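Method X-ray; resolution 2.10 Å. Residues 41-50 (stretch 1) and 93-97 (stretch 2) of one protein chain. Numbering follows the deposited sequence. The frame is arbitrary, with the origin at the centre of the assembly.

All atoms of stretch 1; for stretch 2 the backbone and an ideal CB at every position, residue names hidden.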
ATOM      1  N   VAL A  41     -10.936  -7.642  -0.726  1.00 24.11           N
ATOM      2  CA  VAL A  41     -11.841  -8.199  -1.669  1.00 24.22           C
ATOM      3  C   VAL A  41     -13.264  -8.371  -1.063  1.00 24.28           C
ATOM      4  O   VAL A  41     -14.279  -7.905  -1.612  1.00 24.38           O
ATOM      5  CB  VAL A  41     -11.261  -9.540  -2.199  1.00 23.96           C
ATOM      6  CG1 VAL A  41     -12.276 -10.257  -2.995  1.00 21.84           C
ATOM      7  CG2 VAL A  41     -10.058  -9.259  -3.125  1.00 26.16           C
ATOM      8  N   ILE A  42     -13.334  -8.997   0.097  1.00 22.87           N
ATOM      9  CA  ILE A  42     -14.627  -9.146   0.788  1.00 23.89           C
ATOM     10  C   ILE A  42     -15.282  -7.777   1.030  1.00 23.72           C
ATOM     11  O   ILE A  42     -16.458  -7.587   0.723  1.00 22.43           O
ATOM     12  CB  ILE A  42     -14.424  -9.913   2.143  1.00 23.81           C
ATOM     13  CG1 ILE A  42     -14.058 -11.362   1.852  1.00 21.74           C
ATOM     14  CG2 ILE A  42     -15.705  -9.811   2.999  1.00 22.19           C
ATOM     15  CD1 ILE A  42     -13.490 -12.145   3.041  1.00 24.35           C
ATOM     16  N   ARG A  43     -14.501  -6.825   1.541  1.00 23.70           N
ATOM     17  CA  ARG A  43     -14.999  -5.472   1.785  1.00 26.24           C
ATOM     18  C   ARG A  43     -15.585  -4.805   0.535  1.00 25.46           C
ATOM     19  O   ARG A  43     -16.622  -4.145   0.611  1.00 24.00           O
ATOM     20  CB  ARG A  43     -13.887  -4.559   2.301  1.00 26.29           C
ATOM     21  CG  ARG A  43     -13.495  -4.764   3.763  1.00 28.60           C
ATOM     22  CD  ARG A  43     -14.522  -4.102   4.605  1.00 27.01           C
ATOM     23  NE  ARG A  43     -14.034  -2.895   5.244  1.00 27.20           N
ATOM     24  CZ  ARG A  43     -14.796  -1.848   5.558  1.00 32.00           C
ATOM     25  NH1 ARG A  43     -14.256  -0.840   6.183  1.00 26.95           N
ATOM     26  NH2 ARG A  43     -16.084  -1.790   5.216  1.00 31.34           N
ATOM     27  N   ILE A  44     -14.895  -4.926  -0.603  1.00 25.04           N
ATOM     28  CA  ILE A  44     -15.399  -4.286  -1.867  1.00 23.93           C
ATOM     29  C   ILE A  44     -16.616  -4.993  -2.394  1.00 22.33           C
ATOM     30  O   ILE A  44     -17.560  -4.397  -2.847  1.00 21.45           O
ATOM     31  CB  ILE A  44     -14.280  -4.265  -2.970  1.00 25.18           C
ATOM     32  CG1 ILE A  44     -13.237  -3.209  -2.596  1.00 28.96           C
ATOM     33  CG2 ILE A  44     -14.876  -3.955  -4.378  1.00 24.33           C
ATOM     34  CD1 ILE A  44     -11.875  -3.661  -2.905  1.00 34.35           C
ATOM     35  N   LEU A  45     -16.585  -6.300  -2.378  1.00 21.51           N
ATOM     36  CA  LEU A  45     -17.732  -7.049  -2.849  1.00 21.01           C
ATOM     37  C   LEU A  45     -18.993  -6.856  -1.924  1.00 21.29           C
ATOM     38  O   LEU A  45     -20.139  -6.828  -2.384  1.00 20.58           O
ATOM     39  CB  LEU A  45     -17.316  -8.513  -2.941  1.00 21.18           C
ATOM     40  CG  LEU A  45     -16.368  -8.955  -4.078  1.00 22.05           C
ATOM     41  CD1 LEU A  45     -16.065 -10.457  -3.961  1.00 17.22           C
ATOM     42  CD2 LEU A  45     -16.987  -8.615  -5.513  1.00 19.40           C
ATOM     43  N   ARG A  46     -18.757  -6.679  -0.636  1.00 21.47           N
ATOM     44  CA  ARG A  46     -19.833  -6.312   0.305  1.00 22.59           C
ATOM     45  C   ARG A  46     -20.462  -4.971  -0.053  1.00 25.03           C
ATOM     46  O   ARG A  46     -21.648  -4.882  -0.333  1.00 26.24           O
ATOM     47  CB  ARG A  46     -19.264  -6.277   1.726  1.00 21.89           C
ATOM     48  CG  ARG A  46     -20.250  -5.833   2.827  1.00 21.36           C
ATOM     49  CD  ARG A  46     -21.507  -6.719   2.993  1.00 18.88           C
ATOM     50  NE  ARG A  46     -22.254  -6.182   4.177  1.00 20.18           N
ATOM     51  CZ  ARG A  46     -23.118  -6.875   4.919  1.00 21.34           C
ATOM     52  NH1 ARG A  46     -23.715  -6.270   5.937  1.00 20.85           N
ATOM     53  NH2 ARG A  46     -23.409  -8.146   4.644  1.00 18.57           N
ATOM     54  N   GLN A  47     -19.635  -3.936  -0.094  1.00 26.24           N
ATOM     55  CA  GLN A  47     -20.080  -2.591  -0.324  1.00 28.48           C
ATOM     56  C   GLN A  47     -20.600  -2.330  -1.737  1.00 27.47           C
ATOM     57  O   GLN A  47     -21.603  -1.633  -1.896  1.00 27.54           O
ATOM     58  CB  GLN A  47     -18.956  -1.613   0.078  1.00 28.26           C
ATOM     59  CG  GLN A  47     -19.298  -0.090   0.059  1.00 34.34           C
ATOM     60  CD  GLN A  47     -20.543   0.310   0.862  1.00 40.58           C
ATOM     61  OE1 GLN A  47     -20.895  -0.312   1.893  1.00 43.41           O
ATOM     62  NE2 GLN A  47     -21.238   1.346   0.371  1.00 37.71           N
ATOM     63  N   GLN A  48     -19.944  -2.903  -2.744  1.00 27.96           N
ATOM     64  CA  GLN A  48     -20.223  -2.579  -4.143  1.00 28.04           C
ATOM     65  C   GLN A  48     -21.063  -3.629  -4.840  1.00 28.00           C
ATOM     66  O   GLN A  48     -21.554  -3.373  -5.952  1.00 27.85           O
ATOM     67  CB  GLN A  48     -18.915  -2.240  -4.928  1.00 28.61           C
ATOM     68  CG  GLN A  48     -18.309  -0.946  -4.405  1.00 35.17           C
ATOM     69  CD  GLN A  48     -17.250  -0.373  -5.296  1.00 42.33           C
ATOM     70  OE1 GLN A  48     -17.468  -0.198  -6.496  1.00 44.91           O
ATOM     71  NE2 GLN A  48     -16.062  -0.085  -4.716  1.00 45.04           N
ATOM     72  N   GLY A  49     -21.236  -4.809  -4.213  1.00 26.77           N
ATOM     73  CA  GLY A  49     -21.976  -5.927  -4.860  1.00 26.83           C
ATOM     74  C   GLY A  49     -21.163  -6.710  -5.894  1.00 26.38           C
ATOM     75  O   GLY A  49     -19.943  -6.569  -5.915  1.00 27.35           O
ATOM     76  N   GLU A  50     -21.824  -7.462  -6.779  1.00 25.46           N
ATOM     77  CA  GLU A  50     -21.124  -8.270  -7.799  1.00 27.90           C
ATOM     78  C   GLU A  50     -20.205  -7.369  -8.689  1.00 28.28           C
ATOM     79  O   GLU A  50     -20.518  -6.231  -8.944  1.00 27.41           O
ATOM     80  CB  GLU A  50     -22.096  -9.060  -8.660  1.00 26.43           C
ATOM     81  CG  GLU A  50     -22.943  -8.156  -9.503  1.00 29.79           C
ATOM     82  CD  GLU A  50     -24.251  -8.786  -9.926  1.00 34.54           C
ATOM     83  OE1 GLU A  50     -24.717  -9.796  -9.321  1.00 34.91           O
ATOM     84  OE2 GLU A  50     -24.800  -8.268 -10.901  1.00 39.31           O
ATOM     85  N   UNK A  93     -17.569 -12.225 -13.570  1.00 33.73           N
ATOM     86  CA  UNK A  93     -18.078 -11.559 -12.367  1.00 33.99           C
ATOM     87  C   UNK A  93     -17.921 -12.332 -11.074  1.00 32.69           C
ATOM     88  O   UNK A  93     -17.976 -13.569 -11.007  1.00 33.18           O
ATOM     89  CB  UNK A  93     -19.562 -11.242 -12.560  1.00 33.99           C
ATOM     90  N   UNK A  94     -17.739 -11.568 -10.023  1.00 31.15           N
ATOM     91  CA  UNK A  94     -17.506 -12.155  -8.728  1.00 30.54           C
ATOM     92  C   UNK A  94     -18.537 -11.575  -7.726  1.00 30.16           C
ATOM     93  O   UNK A  94     -18.840 -10.390  -7.738  1.00 28.86           O
ATOM     94  CB  UNK A  94     -16.069 -11.894  -8.271  1.00 30.54           C
ATOM     95  N   UNK A  95     -19.031 -12.430  -6.841  1.00 30.89           N
ATOM     96  CA  UNK A  95     -19.834 -11.938  -5.703  1.00 31.29           C
ATOM     97  C   UNK A  95     -19.655 -12.739  -4.401  1.00 29.81           C
ATOM     98  O   UNK A  95     -19.172 -13.884  -4.390  1.00 30.34           O
ATOM     99  CB  UNK A  95     -21.314 -11.954  -6.090  1.00 31.29           C
ATOM    100  N   UNK A  96     -19.988 -12.114  -3.287  1.00 29.40           N
ATOM    101  CA  UNK A  96     -19.955 -12.875  -2.013  1.00 27.60           C
ATOM    102  C   UNK A  96     -21.051 -13.932  -2.012  1.00 26.38           C
ATOM    103  O   UNK A  96     -22.128 -13.728  -2.565  1.00 25.96           O
ATOM    104  CB  UNK A  96     -20.124 -11.943  -0.811  1.00 27.60           C
ATOM    105  N   UNK A  97     -20.758 -15.089  -1.444  1.00 27.40           N
ATOM    106  CA  UNK A  97     -21.811 -16.091  -1.207  1.00 26.91           C
ATOM    107  C   UNK A  97     -22.542 -15.731   0.126  1.00 28.38           C
ATOM    108  O   UNK A  97     -22.084 -14.835   0.868  1.00 28.03           O
ATOM    109  CB  UNK A  97     -21.216 -17.500  -1.148  1.00 26.91           C
TER

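Position 93 has extended backbone angles, -92/148, and its CA-to-CB bond points toward stretch 1, yet the ideal CB stops 5.1 Å from Glu-50 CB. What lies ahead is the loop residue Glu-50, with backbone and aliphatic carbon on offer rather than a pocket. A long or flat side chain could cover it; a small one would leave the gap open. The deposited residue is Tyr-93. With chi1 at -76° (m), its ring lies alongside Glu-50, whose C atom sits at the ring edge, 4.4 Å from Tyr-93 CD2.

At 94 the CB points sideways, but the ideal CB of position 94 lies only 4.4 Å from Leu-45 CD2. A modest apolar group, such as valine, isoleucine or leucine, would suit this methyl surface, whereas a polar one would find no partner in stretch 1 at that spot. Val-94 is found, in the t rotamer, and its CG1 packs 3.8 Å from Leu-45 CD1. Its backbone also matters: Val-94 O receives a CA-H...O contact from Glu-50 CA at 3.1 Å, made by main-chain atoms of both residues.

Position 95 again points sideways, its ideal CB 3.9 Å from Glu-50 CB and 5.5 Å from Leu-45 CD2. The strand comes very near the loop here, the CA atoms of 95 and Glu-50 being 4.4 Å apart. Beyond CB the way is open, so many polar or small residues would serve; the carboxylate of Glu-50 could tempt a designer to place a basic group. Nature placed Asn-95. Its CB meets Glu-50 CB at 3.8 Å, while its amide turns to its own strand: Asn-95 ND2 donates to the backbone O of position 96 at 2.8 Å.

Position 96 aims its CB toward the helix, 4.9 Å from Leu-45 CB and 5.4 Å from Arg-46 N. The strand crosses the helix at 90°, and CB at 96 faces the turn carrying Ile-42, Leu-45 and Arg-46. The surface ahead is largely aliphatic, so a branched or flexible apolar side chain such as leucine or methionine would suit. Leu-96 has the largest covered area of the five: CG lies 3.8 Å from Leu-45 CB, CD2 reaches Ile-42 CG1 at 4.1 Å, and CD1 comes within 3.5 Å of Arg-46 N. No direct hydrogen bond joins the stretches, but a water donates to Leu-45 O (2.9 Å from its oxygen) and accepts from Leu-96 N (3.0 Å).

Position 97 is out of reach of stretch 1, which therefore sets no demand. Thr-97 occupies an N-cap, its side chain capping a backbone N just past the stretch.

Stretch 2 (93-97) YVNLT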
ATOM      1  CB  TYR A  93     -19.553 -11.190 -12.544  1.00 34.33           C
ATOM      2  CG  TYR A  93     -19.667  -9.995 -13.413  1.00 36.54           C
ATOM      3  CD1 TYR A  93     -19.303 -10.062 -14.772  1.00 38.11           C
ATOM      4  CD2 TYR A  93     -20.094  -8.792 -12.894  1.00 35.26           C
ATOM      5  CE1 TYR A  93     -19.391  -8.946 -15.572  1.00 38.55           C
ATOM      6  CE2 TYR A  93     -20.208  -7.685 -13.697  1.00 36.22           C
ATOM      7  CZ  TYR A  93     -19.848  -7.768 -15.018  1.00 36.20           C
ATOM      8  OH  TYR A  93     -19.917  -6.639 -15.784  1.00 40.66           O
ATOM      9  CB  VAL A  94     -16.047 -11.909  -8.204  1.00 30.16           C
ATOM     10  CG1 VAL A  94     -15.794 -12.741  -7.013  1.00 26.11           C
ATOM     11  CG2 VAL A  94     -14.953 -12.219  -9.272  1.00 29.52           C
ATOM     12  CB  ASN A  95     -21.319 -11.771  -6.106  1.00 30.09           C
ATOM     13  CG  ASN A  95     -21.996 -13.084  -6.385  1.00 33.07           C
ATOM     14  OD1 ASN A  95     -22.037 -13.548  -7.519  1.00 32.35           O
ATOM     15  ND2 ASN A  95     -22.567 -13.695  -5.338  1.00 34.57           N
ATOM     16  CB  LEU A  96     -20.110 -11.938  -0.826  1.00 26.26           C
ATOM     17  CG  LEU A  96     -18.920 -11.035  -0.578  1.00 24.56           C
ATOM     18  CD1 LEU A  96     -19.400  -9.927   0.357  1.00 22.00           C
ATOM     19  CD2 LEU A  96     -17.728 -11.836  -0.016  1.00 24.77           C
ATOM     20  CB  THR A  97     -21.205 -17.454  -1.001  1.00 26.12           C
ATOM     21  OG1 THR A  97     -20.272 -17.343   0.052  1.00 26.06           O
ATOM     22  CG2 THR A  97     -20.396 -17.968  -2.327  1.00 27.93           C
TER
HETATM   23  O   HOH W   1     -21.065  -9.345  -3.446  1.00 25.69           O
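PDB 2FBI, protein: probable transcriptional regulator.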